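Alpha-glucosidase (Bacteroides thetaiotaomicron, PDB 5XFM) probably hydrolyses terminal beta-L-arabinopyranosides and alpha-galactosides as a bifunctional, calcium-binding glycoside hydrolase of family 97. Local coordinates at residues S283-T288 with R443-Y448. The protein carries 1 engineered substitution. Sequence-based numbering, arbitrary orientation.
Sequences SPLYET and RMYPNY
The ring of Y286 lies over P446 in a CH-pi contact, with P446 CD 3.9 Å from the ring centroid and displaced toward the CE2 rim. The contact sits on the TIM-barrel domain of this family 97 hydrolase. Here the loop running from helix 277-280 to strand 295-299 covers the type I beta turn Y445-Y448, which links helix 441-444 to strand 448-451. Y286 CG stands between its own backbone N and carbonyl carbon (chi1 50°). From there the ring reaches over P446 to N447. Its hydroxyl donates to N447 OD1, with OH and OD1 2.6 Å apart. The donor lies in the amide plane, on a lone pair. N447 ND2 donates to the carbonyl oxygens of L420 and L428, which would hold the amide in its rotation. Y286 CE1 meets the edge of the Y445 ring at CD1, 3.7 Å away. The two side chains cross at about a right angle. An alanine in place of Y286 would probably uncover P446 CD and leave N447 OD1 without its hydroxyl donor. L285 runs alongside Y445, and its CD1 packs near Y445 CZ and M444 CE. T288 CG2 touches P446 CB. Helix 410-425 takes both polar ends: Y445 OH hydrogen-bonds to E417 and T288 OG1 to D424. At the helix end the backbones join directly: L285 N donates to M444 O at 3.0 Å, nearly straight at 169°. P284 CA approaches R443 O at 3.2 Å in a CA-H...O contact. P284 CD also sits above one face of the R443 guanidinium, offset toward its rim. R443 NH1 hydrogen-bonds to Q84, which ties this corner to the N-terminal region. A water 2.6 Å from S283 OG accepts a weak bond from R443 NH2.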
# COMPACT_ATOMS: atom_id res chain seq x y z
N SER A 283 -3.21 8.84 14.02
CA SER A 283 -4.49 9.54 14.13
C SER A 283 -4.65 10.56 13.01
O SER A 283 -3.65 11.02 12.45
CB SER A 283 -4.60 10.23 15.50
OG SER A 283 -4.21 9.35 16.54
N PRO A 284 -5.90 10.93 12.67
CA PRO A 284 -6.15 11.98 11.67
C PRO A 284 -5.46 13.29 12.02
O PRO A 284 -5.45 13.69 13.18
CB PRO A 284 -7.67 12.13 11.70
CG PRO A 284 -8.17 10.78 12.08
CD PRO A 284 -7.14 10.23 13.05
N LEU A 285 -4.88 13.94 11.02
CA LEU A 285 -4.17 15.20 11.23
C LEU A 285 -5.07 16.40 10.97
O LEU A 285 -4.70 17.54 11.27
CB LEU A 285 -2.92 15.25 10.34
CG LEU A 285 -1.82 14.29 10.80
CD1 LEU A 285 -0.76 14.09 9.73
CD2 LEU A 285 -1.20 14.75 12.12
N TYR A 286 -6.25 16.15 10.41
CA TYR A 286 -7.29 17.17 10.32
C TYR A 286 -8.67 16.54 10.19
O TYR A 286 -8.80 15.34 9.93
CB TYR A 286 -7.03 18.17 9.18
CG TYR A 286 -6.73 17.59 7.81
CD1 TYR A 286 -5.42 17.36 7.41
CD2 TYR A 286 -7.75 17.33 6.90
CE1 TYR A 286 -5.13 16.85 6.16
CE2 TYR A 286 -7.47 16.82 5.63
CZ TYR A 286 -6.15 16.58 5.27
OH TYR A 286 -5.85 16.08 4.03
N GLU A 287 -9.68 17.35 10.46
CA GLU A 287 -11.06 16.94 10.36
C GLU A 287 -11.57 17.46 9.01
O GLU A 287 -11.13 18.51 8.55
CB GLU A 287 -11.88 17.54 11.51
CG GLU A 287 -11.56 16.98 12.91
CD GLU A 287 -12.06 15.56 13.16
OE1 GLU A 287 -12.87 15.38 14.10
OE2 GLU A 287 -11.62 14.63 12.45
N THR A 288 -12.46 16.71 8.36
CA THR A 288 -13.01 17.20 7.11
C THR A 288 -14.49 17.56 7.24
O THR A 288 -15.23 16.95 8.02
CB THR A 288 -12.83 16.18 5.97
OG1 THR A 288 -13.22 16.78 4.73
CG2 THR A 288 -13.66 14.93 6.22
N ARG A 443 -5.89 6.95 7.42
CA ARG A 443 -6.30 7.48 8.71
C ARG A 443 -5.76 8.88 8.90
O ARG A 443 -6.47 9.76 9.38
CB ARG A 443 -5.84 6.57 9.85
CG ARG A 443 -6.39 6.99 11.20
CD ARG A 443 -6.58 5.79 12.11
NE ARG A 443 -7.11 6.19 13.41
CZ ARG A 443 -8.41 6.34 13.66
NH1 ARG A 443 -9.29 6.14 12.68
NH2 ARG A 443 -8.82 6.69 14.87
N MET A 444 -4.50 9.09 8.54
CA MET A 444 -3.90 10.41 8.72
C MET A 444 -4.60 11.50 7.89
O MET A 444 -4.73 12.63 8.37
CB MET A 444 -2.41 10.35 8.38
CG MET A 444 -1.63 9.50 9.37
SD MET A 444 -0.07 8.87 8.74
CE MET A 444 0.92 10.36 8.69
N TYR A 445 -5.07 11.16 6.69
CA TYR A 445 -5.68 12.13 5.77
C TYR A 445 -7.07 11.70 5.27
O TYR A 445 -7.18 10.80 4.43
CB TYR A 445 -4.77 12.37 4.57
CG TYR A 445 -3.34 12.71 4.93
CD1 TYR A 445 -2.99 14.00 5.30
CD2 TYR A 445 -2.36 11.73 4.93
CE1 TYR A 445 -1.69 14.31 5.64
CE2 TYR A 445 -1.06 12.02 5.26
CZ TYR A 445 -0.73 13.31 5.62
OH TYR A 445 0.58 13.60 5.96
N PRO A 446 -8.13 12.39 5.73
CA PRO A 446 -9.53 12.07 5.43
C PRO A 446 -9.85 12.01 3.93
O PRO A 446 -10.77 11.29 3.55
CB PRO A 446 -10.31 13.22 6.08
CG PRO A 446 -9.40 13.73 7.16
CD PRO A 446 -8.00 13.54 6.65
N ASN A 447 -9.13 12.76 3.11
CA ASN A 447 -9.42 12.82 1.67
C ASN A 447 -8.45 12.01 0.82
O ASN A 447 -8.50 12.05 -0.41
CB ASN A 447 -9.46 14.27 1.19
CG ASN A 447 -8.18 15.04 1.52
OD1 ASN A 447 -7.60 14.88 2.60
ND2 ASN A 447 -7.76 15.88 0.60
N TYR A 448 -7.58 11.25 1.47
CA TYR A 448 -6.67 10.37 0.76
C TYR A 448 -7.42 9.15 0.23
O TYR A 448 -8.09 8.46 0.98
CB TYR A 448 -5.51 9.93 1.66
CG TYR A 448 -4.70 8.81 1.08
CD1 TYR A 448 -3.83 9.03 0.02
CD2 TYR A 448 -4.83 7.52 1.57
CE1 TYR A 448 -3.10 8.00 -0.53
CE2 TYR A 448 -4.10 6.48 1.03
CZ TYR A 448 -3.23 6.72 -0.02
OH TYR A 448 -2.51 5.68 -0.55
O HOH W 1 -6.23 7.75 16.74